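Local coordinates for CD180 antigen (Mus musculus, PDB 3T6Q), which may cooperate with MD-1 and TLR4 in the innate immune response of B cells to bacterial lipopolysaccharide, leading to NF-kappa-B activation, at residues A[399-404]-A[424-429]; A[443-448]-A[473-478]; A[389-394]-A[410-415]; A[341-346]-A[371-376]. All blocks are in the same frame, centred on the assembly; numbering follows the deposited sequence.

Interaction 1 of 4, residues A[399-404]-A[424-429]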
loop_
_atom_site.group_PDB
_atom_site.type_symbol
_atom_site.label_atom_id
_atom_site.label_comp_id
_atom_site.label_asym_id
_atom_site.label_seq_id
_atom_site.Cartn_x
_atom_site.Cartn_y
_atom_site.Cartn_z
ATOM N N CYS A 399 15.235 -32.270 -44.162
ATOM C CA CYS A 399 16.074 -31.518 -43.229
ATOM C C CYS A 399 17.345 -32.226 -42.865
ATOM O O CYS A 399 17.551 -32.559 -41.684
ATOM C CB CYS A 399 15.356 -31.225 -41.924
ATOM S SG CYS A 399 13.700 -30.609 -42.197
ATOM N N PRO A 400 18.223 -32.415 -43.846
ATOM C CA PRO A 400 19.457 -33.181 -43.607
ATOM C C PRO A 400 20.435 -32.566 -42.612
ATOM O O PRO A 400 21.293 -33.283 -42.114
ATOM C CB PRO A 400 20.099 -33.273 -45.009
ATOM C CG PRO A 400 19.541 -32.127 -45.774
ATOM C CD PRO A 400 18.190 -31.805 -45.202
ATOM N N GLN A 401 20.301 -31.270 -42.303
ATOM C CA GLN A 401 21.247 -30.565 -41.419
ATOM C C GLN A 401 20.816 -30.563 -39.968
ATOM O O GLN A 401 21.406 -29.840 -39.182
ATOM C CB GLN A 401 21.430 -29.087 -41.828
ATOM C CG GLN A 401 21.592 -28.847 -43.313
ATOM C CD GLN A 401 22.992 -29.085 -43.774
ATOM O OE1 GLN A 401 23.626 -28.188 -44.337
ATOM N NE2 GLN A 401 23.502 -30.282 -43.532
ATOM N N LEU A 402 19.809 -31.352 -39.602
ATOM C CA LEU A 402 19.254 -31.238 -38.227
ATOM C C LEU A 402 20.349 -31.562 -37.227
ATOM O O LEU A 402 21.066 -32.544 -37.430
ATOM C CB LEU A 402 18.104 -32.264 -38.065
ATOM C CG LEU A 402 16.721 -31.865 -37.547
ATOM C CD1 LEU A 402 16.269 -30.437 -37.858
ATOM C CD2 LEU A 402 15.686 -32.910 -37.973
ATOM N N GLU A 403 20.436 -30.791 -36.125
ATOM C CA GLU A 403 21.377 -31.113 -35.042
ATOM C C GLU A 403 20.668 -31.528 -33.760
ATOM O O GLU A 403 21.260 -32.208 -32.922
ATOM C CB GLU A 403 22.273 -29.906 -34.701
ATOM C CG GLU A 403 23.048 -29.453 -35.932
ATOM C CD GLU A 403 24.168 -28.492 -35.623
ATOM O OE1 GLU A 403 24.071 -27.714 -34.641
ATOM O OE2 GLU A 403 25.137 -28.502 -36.407
ATOM N N LEU A 404 19.424 -31.090 -33.603
ATOM C CA LEU A 404 18.649 -31.494 -32.441
ATOM C C LEU A 404 17.252 -31.871 -32.926
ATOM O O LEU A 404 16.683 -31.150 -33.733
ATOM C CB LEU A 404 18.566 -30.349 -31.416
ATOM C CG LEU A 404 17.782 -30.745 -30.127
ATOM C CD1 LEU A 404 18.362 -30.038 -28.925
ATOM C CD2 LEU A 404 16.273 -30.433 -30.247
ATOM N N LEU A 424 20.644 -38.435 -41.233
ATOM C CA LEU A 424 20.735 -37.276 -40.361
ATOM C C LEU A 424 22.149 -37.277 -39.757
ATOM O O LEU A 424 22.348 -37.446 -38.536
ATOM C CB LEU A 424 19.667 -37.320 -39.263
ATOM C CG LEU A 424 18.236 -37.033 -39.734
ATOM C CD1 LEU A 424 17.278 -37.152 -38.528
ATOM C CD2 LEU A 424 18.122 -35.670 -40.429
ATOM N N HIS A 425 23.120 -37.088 -40.648
ATOM C CA HIS A 425 24.535 -37.203 -40.315
ATOM C C HIS A 425 25.076 -36.118 -39.446
ATOM O O HIS A 425 26.204 -36.213 -39.033
ATOM C CB HIS A 425 25.340 -37.229 -41.620
ATOM C CG HIS A 425 25.288 -38.549 -42.351
ATOM N ND1 HIS A 425 24.407 -39.538 -42.040
ATOM C CD2 HIS A 425 26.027 -39.014 -43.447
ATOM C CE1 HIS A 425 24.603 -40.588 -42.863
ATOM N NE2 HIS A 425 25.590 -40.266 -43.725
ATOM N N LEU A 426 24.334 -35.035 -39.186
ATOM C CA LEU A 426 24.816 -34.021 -38.235
ATOM C C LEU A 426 24.039 -34.043 -36.896
ATOM O O LEU A 426 24.280 -33.216 -36.049
ATOM C CB LEU A 426 24.709 -32.604 -38.849
ATOM C CG LEU A 426 25.577 -32.315 -40.117
ATOM C CD1 LEU A 426 25.320 -30.891 -40.633
ATOM C CD2 LEU A 426 27.061 -32.488 -39.776
ATOM N N LEU A 427 23.080 -34.947 -36.738
ATOM C CA LEU A 427 22.228 -34.898 -35.529
ATOM C C LEU A 427 23.074 -35.294 -34.319
ATOM O O LEU A 427 23.766 -36.340 -34.360
ATOM C CB LEU A 427 21.050 -35.859 -35.663
ATOM C CG LEU A 427 19.962 -35.651 -34.578
ATOM C CD1 LEU A 427 19.135 -34.385 -34.828
ATOM C CD2 LEU A 427 19.036 -36.874 -34.640
ATOM N N LYS A 428 23.028 -34.464 -33.275
ATOM C CA LYS A 428 23.833 -34.670 -32.082
ATOM C C LYS A 428 22.941 -35.045 -30.902
ATOM O O LYS A 428 23.417 -35.735 -30.008
ATOM C CB LYS A 428 24.588 -33.403 -31.691
ATOM C CG LYS A 428 25.671 -33.006 -32.693
ATOM C CD LYS A 428 26.427 -31.793 -32.161
ATOM C CE LYS A 428 26.372 -30.643 -33.150
ATOM N NZ LYS A 428 27.272 -29.544 -32.691
ATOM N N VAL A 429 21.684 -34.554 -30.896
ATOM C CA VAL A 429 20.805 -34.721 -29.729
ATOM C C VAL A 429 19.438 -35.236 -30.210
ATOM O O VAL A 429 18.809 -34.618 -31.086
ATOM C CB VAL A 429 20.578 -33.402 -28.945
ATOM C CG1 VAL A 429 19.567 -33.630 -27.802
ATOM C CG2 VAL A 429 21.882 -32.850 -28.363
HETATM O O HOH W 1 21.623 -34.211 -39.604
HETATM O O HOH W 2 22.938 -35.253 -43.075
#

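Interaction 2 of 4, residues A[443-448]-A[473-478]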
loop_
_atom_site.group_PDB
_atom_site.type_symbol
_atom_site.label_atom_id
_atom_site.label_comp_id
_atom_site.label_asym_id
_atom_site.label_seq_id
_atom_site.Cartn_x
_atom_site.Cartn_y
_atom_site.Cartn_z
ATOM N N GLN A 443 18.074 -51.807 -37.016
ATOM C CA GLN A 443 18.100 -50.731 -38.039
ATOM C C GLN A 443 17.510 -49.397 -37.539
ATOM O O GLN A 443 17.619 -48.362 -38.208
ATOM C CB GLN A 443 17.300 -51.182 -39.286
ATOM C CG GLN A 443 17.783 -52.491 -39.933
ATOM C CD GLN A 443 17.100 -53.770 -39.403
ATOM O OE1 GLN A 443 17.256 -54.836 -39.996
ATOM N NE2 GLN A 443 16.364 -53.677 -38.291
ATOM N N LEU A 444 16.911 -49.412 -36.363
ATOM C CA LEU A 444 16.139 -48.216 -35.915
ATOM C C LEU A 444 16.941 -46.923 -35.960
ATOM O O LEU A 444 16.426 -45.878 -36.419
ATOM C CB LEU A 444 15.493 -48.448 -34.538
ATOM C CG LEU A 444 14.767 -47.252 -33.885
ATOM C CD1 LEU A 444 13.563 -46.952 -34.752
ATOM C CD2 LEU A 444 14.352 -47.623 -32.464
ATOM N N PHE A 445 18.211 -47.006 -35.540
ATOM C CA PHE A 445 19.079 -45.834 -35.434
ATOM C C PHE A 445 20.162 -45.713 -36.477
ATOM O O PHE A 445 21.116 -44.945 -36.286
ATOM C CB PHE A 445 19.679 -45.688 -34.023
ATOM C CG PHE A 445 18.613 -45.442 -32.956
ATOM C CD1 PHE A 445 17.713 -44.372 -33.089
ATOM C CD2 PHE A 445 18.488 -46.286 -31.876
ATOM C CE1 PHE A 445 16.728 -44.164 -32.123
ATOM C CE2 PHE A 445 17.535 -46.065 -30.889
ATOM C CZ PHE A 445 16.632 -45.024 -31.022
ATOM N N ASP A 446 20.007 -46.426 -37.575
ATOM C CA ASP A 446 20.936 -46.265 -38.693
ATOM C C ASP A 446 20.934 -44.833 -39.203
ATOM O O ASP A 446 19.876 -44.193 -39.304
ATOM C CB ASP A 446 20.560 -47.177 -39.865
ATOM C CG ASP A 446 20.891 -48.654 -39.626
ATOM O OD1 ASP A 446 21.717 -48.977 -38.762
ATOM O OD2 ASP A 446 20.309 -49.504 -40.329
ATOM N N GLY A 447 22.115 -44.336 -39.554
ATOM C CA GLY A 447 22.226 -43.037 -40.177
ATOM C C GLY A 447 22.438 -41.906 -39.188
ATOM O O GLY A 447 22.299 -40.746 -39.546
ATOM N N LEU A 448 22.836 -42.243 -37.953
ATOM C CA LEU A 448 23.141 -41.246 -36.921
ATOM C C LEU A 448 24.613 -41.315 -36.459
ATOM O O LEU A 448 24.879 -41.497 -35.274
ATOM C CB LEU A 448 22.204 -41.430 -35.712
ATOM C CG LEU A 448 20.733 -41.283 -36.128
ATOM C CD1 LEU A 448 19.870 -41.684 -34.925
ATOM C CD2 LEU A 448 20.487 -39.855 -36.586
ATOM N N GLN A 473 23.703 -50.264 -30.979
ATOM C CA GLN A 473 25.072 -50.639 -31.350
ATOM C C GLN A 473 25.607 -49.882 -32.604
ATOM O O GLN A 473 26.804 -49.924 -32.878
ATOM C CB GLN A 473 25.206 -52.172 -31.487
ATOM C CG GLN A 473 24.876 -52.999 -30.226
ATOM C CD GLN A 473 26.085 -53.290 -29.326
ATOM O OE1 GLN A 473 26.789 -52.380 -28.918
ATOM N NE2 GLN A 473 26.299 -54.574 -28.985
ATOM N N THR A 474 24.735 -49.170 -33.329
ATOM C CA THR A 474 25.176 -48.291 -34.435
ATOM C C THR A 474 25.605 -46.876 -34.018
ATOM O O THR A 474 26.016 -46.091 -34.874
ATOM C CB THR A 474 24.093 -48.144 -35.551
ATOM O OG1 THR A 474 22.887 -47.535 -35.020
ATOM C CG2 THR A 474 23.775 -49.490 -36.210
ATOM N N LEU A 475 25.500 -46.541 -32.729
ATOM C CA LEU A 475 25.715 -45.150 -32.286
ATOM C C LEU A 475 27.149 -44.945 -31.742
ATOM O O LEU A 475 27.366 -44.684 -30.562
ATOM C CB LEU A 475 24.616 -44.735 -31.254
ATOM C CG LEU A 475 23.192 -44.872 -31.840
ATOM C CD1 LEU A 475 22.155 -44.673 -30.743
ATOM C CD2 LEU A 475 22.949 -43.888 -32.989
ATOM N N GLY A 476 28.141 -45.076 -32.618
ATOM C CA GLY A 476 29.555 -45.018 -32.203
ATOM C C GLY A 476 29.998 -43.740 -31.505
ATOM O O GLY A 476 30.938 -43.795 -30.712
ATOM N N ARG A 477 29.359 -42.584 -31.774
ATOM C CA ARG A 477 29.771 -41.348 -31.061
ATOM C C ARG A 477 28.976 -41.037 -29.791
ATOM O O ARG A 477 29.129 -39.968 -29.158
ATOM C CB ARG A 477 29.783 -40.143 -32.013
ATOM C CG ARG A 477 30.553 -40.421 -33.304
ATOM C CD ARG A 477 31.435 -39.277 -33.766
ATOM N NE ARG A 477 32.827 -39.685 -33.578
ATOM C CZ ARG A 477 33.886 -38.886 -33.631
ATOM N NH1 ARG A 477 33.747 -37.586 -33.861
ATOM N NH2 ARG A 477 35.096 -39.398 -33.439
ATOM N N LEU A 478 28.098 -41.952 -29.411
ATOM C CA LEU A 478 27.210 -41.677 -28.282
ATOM C C LEU A 478 27.950 -41.429 -26.979
ATOM O O LEU A 478 28.798 -42.233 -26.572
ATOM C CB LEU A 478 26.208 -42.828 -28.111
ATOM C CG LEU A 478 25.014 -42.474 -27.226
ATOM C CD1 LEU A 478 24.143 -41.507 -28.059
ATOM C CD2 LEU A 478 24.237 -43.784 -27.007
HETATM O O HOH W 3 20.195 -48.940 -35.029
HETATM O O HOH W 4 23.775 -44.721 -36.697
HETATM O O HOH W 5 26.611 -41.902 -32.639
#

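Interaction 3 of 4, residues A[389-394]-A[410-415]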
loop_
_atom_site.group_PDB
_atom_site.type_symbol
_atom_site.label_atom_id
_atom_site.label_comp_id
_atom_site.label_asym_id
_atom_site.label_seq_id
_atom_site.Cartn_x
_atom_site.Cartn_y
_atom_site.Cartn_z
ATOM N N LEU A 389 2.876 -40.110 -34.601
ATOM C CA LEU A 389 3.474 -39.874 -35.886
ATOM C C LEU A 389 4.007 -41.212 -36.415
ATOM O O LEU A 389 4.732 -41.944 -35.694
ATOM C CB LEU A 389 4.661 -38.882 -35.742
ATOM C CG LEU A 389 4.335 -37.565 -35.013
ATOM C CD1 LEU A 389 5.593 -36.683 -34.946
ATOM C CD2 LEU A 389 3.199 -36.798 -35.742
ATOM N N SER A 390 3.670 -41.521 -37.657
ATOM C CA SER A 390 4.210 -42.716 -38.325
ATOM C C SER A 390 5.393 -42.250 -39.143
ATOM O O SER A 390 5.261 -41.310 -39.936
ATOM C CB SER A 390 3.142 -43.309 -39.236
ATOM O OG SER A 390 2.007 -43.685 -38.471
ATOM N N LEU A 391 6.538 -42.883 -38.939
ATOM C CA LEU A 391 7.762 -42.507 -39.662
ATOM C C LEU A 391 8.231 -43.681 -40.531
ATOM O O LEU A 391 8.437 -44.792 -40.024
ATOM C CB LEU A 391 8.887 -42.088 -38.699
ATOM C CG LEU A 391 8.568 -41.164 -37.527
ATOM C CD1 LEU A 391 9.817 -40.962 -36.682
ATOM C CD2 LEU A 391 8.058 -39.823 -38.027
ATOM N N LYS A 392 8.391 -43.429 -41.826
ATOM C CA LYS A 392 9.036 -44.402 -42.717
ATOM C C LYS A 392 10.568 -44.151 -42.777
ATOM O O LYS A 392 11.068 -43.210 -42.176
ATOM C CB LYS A 392 8.403 -44.363 -44.102
ATOM C CG LYS A 392 6.917 -44.755 -44.135
ATOM C CD LYS A 392 6.245 -44.270 -45.419
ATOM C CE LYS A 392 4.713 -44.237 -45.310
ATOM N NZ LYS A 392 4.125 -45.579 -45.018
ATOM N N THR A 393 11.308 -45.000 -43.501
ATOM C CA THR A 393 12.748 -44.801 -43.622
ATOM C C THR A 393 13.041 -43.407 -44.201
ATOM O O THR A 393 12.323 -42.929 -45.066
ATOM C CB THR A 393 13.372 -45.930 -44.480
ATOM O OG1 THR A 393 13.471 -47.108 -43.667
ATOM C CG2 THR A 393 14.794 -45.538 -44.952
ATOM N N GLU A 394 14.074 -42.751 -43.685
ATOM C CA GLU A 394 14.447 -41.397 -44.126
ATOM C C GLU A 394 13.290 -40.390 -44.026
ATOM O O GLU A 394 12.931 -39.701 -44.987
ATOM C CB GLU A 394 15.056 -41.395 -45.520
ATOM C CG GLU A 394 16.081 -40.284 -45.640
ATOM C CD GLU A 394 16.742 -40.263 -47.000
ATOM O OE1 GLU A 394 17.787 -39.588 -47.138
ATOM O OE2 GLU A 394 16.196 -40.906 -47.921
ATOM N N THR A 410 5.842 -38.134 -27.698
ATOM C CA THR A 410 5.080 -38.269 -28.904
ATOM C C THR A 410 5.281 -39.723 -29.347
ATOM O O THR A 410 6.423 -40.115 -29.655
ATOM C CB THR A 410 5.614 -37.294 -29.993
ATOM O OG1 THR A 410 5.296 -35.943 -29.596
ATOM C CG2 THR A 410 4.985 -37.624 -31.351
ATOM N N ARG A 411 4.186 -40.486 -29.426
ATOM C CA ARG A 411 4.244 -41.897 -29.848
ATOM C C ARG A 411 4.718 -42.018 -31.310
ATOM O O ARG A 411 4.204 -41.320 -32.199
ATOM C CB ARG A 411 2.867 -42.563 -29.644
ATOM C CG ARG A 411 2.699 -43.938 -30.292
ATOM C CD ARG A 411 1.727 -44.838 -29.494
ATOM N NE ARG A 411 0.771 -44.037 -28.733
ATOM C CZ ARG A 411 -0.512 -43.888 -29.044
ATOM N NH1 ARG A 411 -1.284 -43.108 -28.301
ATOM N NH2 ARG A 411 -1.024 -44.520 -30.087
ATOM N N LEU A 412 5.693 -42.884 -31.575
ATOM C CA LEU A 412 6.161 -43.028 -32.936
ATOM C C LEU A 412 5.827 -44.444 -33.441
ATOM O O LEU A 412 5.987 -45.436 -32.713
ATOM C CB LEU A 412 7.678 -42.756 -33.043
ATOM C CG LEU A 412 8.154 -41.412 -32.471
ATOM C CD1 LEU A 412 9.673 -41.410 -32.578
ATOM C CD2 LEU A 412 7.559 -40.231 -33.248
ATOM N N LYS A 413 5.327 -44.529 -34.659
ATOM C CA LYS A 413 4.981 -45.829 -35.243
ATOM C C LYS A 413 5.940 -46.043 -36.357
ATOM O O LYS A 413 5.924 -45.293 -37.329
ATOM C CB LYS A 413 3.584 -45.816 -35.872
ATOM C CG LYS A 413 2.498 -45.242 -35.011
ATOM C CD LYS A 413 2.385 -45.979 -33.713
ATOM C CE LYS A 413 1.027 -45.616 -33.131
ATOM N NZ LYS A 413 0.602 -46.527 -32.021
ATOM N N VAL A 414 6.765 -47.074 -36.241
ATOM C CA VAL A 414 7.812 -47.316 -37.227
ATOM C C VAL A 414 7.712 -48.793 -37.577
ATOM O O VAL A 414 7.794 -49.648 -36.681
ATOM C CB VAL A 414 9.209 -46.999 -36.620
ATOM C CG1 VAL A 414 10.296 -47.302 -37.637
ATOM C CG2 VAL A 414 9.288 -45.526 -36.191
ATOM N N LYS A 415 7.503 -49.097 -38.848
ATOM C CA LYS A 415 7.436 -50.483 -39.315
ATOM C C LYS A 415 8.736 -51.234 -39.039
ATOM O O LYS A 415 9.796 -50.617 -38.965
ATOM C CB LYS A 415 7.169 -50.479 -40.813
ATOM C CG LYS A 415 5.711 -50.285 -41.170
ATOM C CD LYS A 415 5.525 -50.539 -42.665
ATOM C CE LYS A 415 4.095 -50.936 -42.952
ATOM N NZ LYS A 415 4.073 -52.079 -43.898
HETATM O O HOH W 6 7.433 -47.167 -40.706
#

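Interaction 4 of 4, residues A[341-346]-A[371-376]. With NAG (2-acetamido-2-deoxy-beta-D-glucopyranose), chain T.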
loop_
_atom_site.group_PDB
_atom_site.type_symbol
_atom_site.label_atom_id
_atom_site.label_comp_id
_atom_site.label_asym_id
_atom_site.label_seq_id
_atom_site.Cartn_x
_atom_site.Cartn_y
_atom_site.Cartn_z
ATOM N N LEU A 341 -0.652 -30.194 -40.171
ATOM C CA LEU A 341 0.577 -29.583 -40.705
ATOM C C LEU A 341 0.521 -29.386 -42.222
ATOM O O LEU A 341 1.265 -28.579 -42.787
ATOM C CB LEU A 341 1.803 -30.448 -40.375
ATOM C CG LEU A 341 2.160 -30.599 -38.880
ATOM C CD1 LEU A 341 3.551 -31.198 -38.703
ATOM C CD2 LEU A 341 2.054 -29.235 -38.189
ATOM N N GLY A 342 -0.327 -30.148 -42.881
ATOM C CA GLY A 342 -0.519 -29.996 -44.324
ATOM C C GLY A 342 0.707 -30.481 -45.065
ATOM O O GLY A 342 1.496 -31.279 -44.522
ATOM N N THR A 343 0.884 -29.998 -46.292
ATOM C CA THR A 343 2.034 -30.396 -47.118
ATOM C C THR A 343 2.648 -29.126 -47.703
ATOM O O THR A 343 1.917 -28.329 -48.315
ATOM C CB THR A 343 1.572 -31.297 -48.301
ATOM O OG1 THR A 343 1.126 -32.567 -47.790
ATOM C CG2 THR A 343 2.701 -31.470 -49.325
ATOM N N GLY A 344 3.949 -28.923 -47.481
ATOM C CA GLY A 344 4.655 -27.776 -48.016
ATOM C C GLY A 344 4.222 -26.403 -47.509
ATOM O O GLY A 344 4.473 -25.414 -48.177
ATOM N N CYS A 345 3.581 -26.344 -46.334
ATOM C CA CYS A 345 3.039 -25.084 -45.790
ATOM C C CYS A 345 4.122 -24.143 -45.345
ATOM O O CYS A 345 3.860 -22.958 -45.174
ATOM C CB CYS A 345 2.105 -25.350 -44.628
ATOM S SG CYS A 345 0.617 -26.221 -45.160
ATOM N N LEU A 346 5.341 -24.662 -45.144
ATOM C CA LEU A 346 6.456 -23.813 -44.722
ATOM C C LEU A 346 7.544 -23.755 -45.807
ATOM O O LEU A 346 8.654 -23.271 -45.582
ATOM C CB LEU A 346 7.041 -24.292 -43.381
ATOM C CG LEU A 346 6.151 -24.367 -42.151
ATOM C CD1 LEU A 346 6.923 -24.792 -40.907
ATOM C CD2 LEU A 346 5.463 -23.030 -41.863
ATOM N N GLN A 371 5.509 -32.522 -44.716
ATOM C CA GLN A 371 5.203 -31.421 -43.794
ATOM C C GLN A 371 6.300 -30.373 -43.728
ATOM O O GLN A 371 6.020 -29.169 -43.647
ATOM C CB GLN A 371 4.907 -31.979 -42.389
ATOM C CG GLN A 371 3.668 -32.901 -42.356
ATOM C CD GLN A 371 3.961 -34.360 -42.705
ATOM O OE1 GLN A 371 5.047 -34.699 -43.167
ATOM N NE2 GLN A 371 2.976 -35.231 -42.485
ATOM N N LEU A 372 7.535 -30.841 -43.775
ATOM C CA LEU A 372 8.729 -29.993 -43.675
ATOM C C LEU A 372 9.420 -29.782 -45.038
ATOM O O LEU A 372 10.627 -29.497 -45.086
ATOM C CB LEU A 372 9.722 -30.636 -42.715
ATOM C CG LEU A 372 9.178 -30.989 -41.307
ATOM C CD1 LEU A 372 10.250 -31.762 -40.561
ATOM C CD2 LEU A 372 8.735 -29.756 -40.557
ATOM N N ARG A 373 8.662 -29.964 -46.120
ATOM C CA ARG A 373 9.196 -29.821 -47.492
ATOM C C ARG A 373 9.996 -28.521 -47.635
ATOM O O ARG A 373 9.521 -27.447 -47.253
ATOM C CB ARG A 373 8.047 -29.851 -48.513
ATOM C CG ARG A 373 8.469 -29.722 -49.973
ATOM C CD ARG A 373 7.262 -29.824 -50.905
ATOM N NE ARG A 373 6.834 -31.210 -50.971
ATOM C CZ ARG A 373 5.691 -31.608 -51.537
ATOM N NH1 ARG A 373 5.379 -32.898 -51.553
ATOM N NH2 ARG A 373 4.876 -30.711 -52.106
ATOM N N ASN A 374 11.205 -28.640 -48.162
ATOM C CA ASN A 374 12.078 -27.490 -48.498
ATOM C C ASN A 374 12.756 -26.818 -47.304
ATOM O O ASN A 374 13.368 -25.770 -47.473
ATOM C CB ASN A 374 11.332 -26.417 -49.342
ATOM C CG ASN A 374 12.251 -25.727 -50.352
ATOM O OD1 ASN A 374 13.170 -26.343 -50.861
ATOM N ND2 ASN A 374 12.015 -24.456 -50.623
ATOM N N LEU A 375 12.628 -27.375 -46.084
ATOM C CA LEU A 375 13.278 -26.729 -44.928
ATOM C C LEU A 375 14.736 -27.178 -44.820
ATOM O O LEU A 375 15.163 -27.738 -43.808
ATOM C CB LEU A 375 12.465 -26.956 -43.618
ATOM C CG LEU A 375 11.042 -26.352 -43.638
ATOM C CD1 LEU A 375 10.406 -26.671 -42.292
ATOM C CD2 LEU A 375 11.098 -24.842 -43.767
ATOM N N SER A 376 15.523 -26.925 -45.872
ATOM C CA SER A 376 16.812 -27.593 -46.026
ATOM C C SER A 376 17.875 -27.077 -45.041
ATOM O O SER A 376 18.901 -27.729 -44.828
ATOM C CB SER A 376 17.263 -27.426 -47.511
ATOM O OG SER A 376 17.666 -26.078 -47.690
HETATM C C1 NAG T . 12.849 -23.778 -51.608
HETATM C C2 NAG T . 12.043 -22.641 -52.248
HETATM C C3 NAG T . 12.855 -21.906 -53.319
HETATM C C4 NAG T . 14.256 -21.541 -52.807
HETATM C C5 NAG T . 14.977 -22.742 -52.173
HETATM C C6 NAG T . 16.250 -22.284 -51.453
HETATM C C7 NAG T . 9.628 -22.605 -52.729
HETATM C C8 NAG T . 8.504 -23.265 -53.451
HETATM N N2 NAG T . 10.834 -23.177 -52.877
HETATM O O3 NAG T . 12.131 -20.729 -53.642
HETATM O O4 NAG T . 15.056 -20.925 -53.822
HETATM O O5 NAG T . 14.148 -23.370 -51.182
HETATM O O6 NAG T . 16.805 -23.444 -50.851
HETATM O O7 NAG T . 9.417 -21.596 -52.050
HETATM O O HOH W 7 3.517 -28.278 -44.308
HETATM O O HOH W 8 6.959 -27.180 -45.706
#

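Interaction 1 of 4, residues A[399-404]-A[424-429]
Glu403 O accepts two backbone hydrogen bonds from the facing segment, one from Lys428 N at 2.9 Å and one from Val429 N at 3.1 Å. The Lys428 donor is tilted 31° from the carbonyl plane and the Val429 donor 17°; the one oxygen is shared by two successive N-H groups. Leu404 and Val429 then pair as a parallel beta bridge.

Two waters bridge the turns that precede the strands. One donates to Pro400 O and Leu402 O and accepts from Leu426 N; the other links Pro400 O to His425 N.

Among the apolar contacts, Leu427 sends CD1 to within 4.0 Å of Leu402 CB. Its CG lies anti to the backbone N (chi1 -168°), and CD1 also packs on the backbone of Glu403. Leu424 CD2 reaches Leu402 CB at 4.1 Å, while Leu404 and Val429 lie side by side, both beside N-linked sugar.

The chains of Glu403 and Lys428 also run alongside each other. Their opposite charges, OE1 of Glu403 and NZ of Lys428, stay 4.2 Å apart and may attract weakly.

Two type I turns, Cys399 to Leu402 and Leu424 to Leu427, thus stack and lead into adjacent parallel strands, the repeating step of a leucine-rich-repeat solenoid.

Interaction 2 of 4, residues A[443-448]-A[473-478]
Leu475 meets Phe445 and Leu448 through the two branches of its isobutyl group. CD2 touches Leu448 CB at 3.7 Å and Phe445 CB at 3.9 Å, while CD1 approaches the ring obliquely, 4.2 Å from Phe445 CD2. Leu475 CG stands anti to the carbonyl carbon, beside the backbone N (chi1 -58°), and the side chain runs aslant to that of Phe445. The aromatic ring itself leads away from the 473-478 segment, with Leu444 CG over the centre of one face; Phe445 and Leu475 both pack on Leu454 of strand 453-455.

Thr474 and Asp446 meet differently, their side chains crossing at about a right angle. The methyl CG2 of Thr474 lies 3.3 Å from Asp446 OD1, a close carbon-to-oxygen contact. The hydroxyl OG1 sits between the backbone N and the carbonyl carbon (chi1 62°) and can donate to a water that also accepts from Phe445 N; Ser471 O is a weaker, alternative acceptor for the same proton.

A second water donates to Phe445 O and Thr474 O and accepts from Leu448 N, and a third spans Leu448 O and Arg477 N. Segment 443-448 belongs to LRR 15, and 473-478 spans the end of LRR 16 and the start of LRR 17. The chemistry implies that these successive coils of the leucine-rich-repeat solenoid are joined by buried Leu475 packed on Phe445 and Leu448, and by water-mediated backbone hydrogen bonds.

Interaction 3 of 4, residues A[389-394]-A[410-415]
Leu389 and Leu412 pair within the tightly packed part of this contact, a short parallel strand ladder with three direct backbone hydrogen bonds. Leu389 N donates to Arg411 O at 3.0 Å, almost in line with the carbonyl bond; Lys413 N reaches Leu389 O at 2.8 Å, and Leu391 N reaches Lys413 O at 3.0 Å. Just before the ladder, Thr410 turns its methyl CG2 to Leu389 CG at 3.7 Å. That leaves the Thr410 hydroxyl, anti to the carbonyl carbon (chi1 -69°), to bond Asn386 N and Leu383 O. Leu391 and Leu412 touch through their CD1 methyls at 4.1 Å.

The face of Ser390 and Lys413 is looser. Ser390 OG rests 3.7 Å from Lys413 CB, and the exposed lysine chain bends at chi2 (-58°), its end leading away from the 389-394 segment. Past Leu391 direct pairing gives way to a water that donates to Leu391 O and accepts from Lys415 N.

Strands 389-391 and 412-413 form a separate two-stranded parallel sheet, apart from the strands 380-382 and 404-406 that precede them in LRR 13 and LRR 14. Ser390 is also backbone-bonded with Thr364 and Cys367, and Leu412 with Ser435, in the coils on either flank.

Interaction 4 of 4, residues A[341-346]-A[371-376]
Arg373 directs CG anti to its backbone N (chi1 -180°) and bends at chi3 (-75°), and its guanidinium meets Thr343 CG2. That methyl, itself anti to its backbone N, lies over one face of the guanidinium, offset toward the rim and 3.6 Å from NH2. Nearer the backbone, Arg373 CB packs on Gly344 CA.

Gln371 crosses Leu341 at about a right angle, its CG 3.7 Å from Leu341 CB and 3.5 Å from Gly342 O. The buried amide beyond is held by Asp366 O, which accepts from NE2. Leu375 CD2 presses on Leu346 O at 3.4 Å and also touches Leu346 CB.

Gln371 O accepts from two waters that tie the backbones together: one also donates to Leu341 O and accepts from Cys345 N, the other also donates to Arg373 O and accepts from Leu346 N. Asn374, in the type II turn from Leu372 to Leu375, carries an N-acetylglucosamine through ND2, which also bonds Glu347 O.

The contact is loop-to-loop packing of successive leucine-rich repeats: 341-346 lies in LRR 11, and 371-376 begins at the end of LRR 12. Leu346, Leu372 and Leu375 all pack on Leu355 of the intervening strand 354-356, while Cys345 is disulfide-bonded to Cys317.

All four contacts join consecutive turns of the leucine-rich-repeat solenoid. Along the chain interaction 4 closes first; interactions 3 and 1 then alternate their segments, and interaction 2 follows. Interaction 1 lies about 17 Å, centre to centre, from interactions 3 and 4 and about 13 Å from interaction 2, while interactions 2 and 4 are about 26 Å apart. Interaction 1 touches both of these: Leu424 and Leu427 pack on Leu448, and Gln401 CG meets Ser376 O. Interaction 1 leads into strands 404-406 and 429-431, whereas interaction 3 pairs the separate strands 389-391 and 412-413. Successive repeats are thus joined at different points of the coil in this part of the curved extracellular domain.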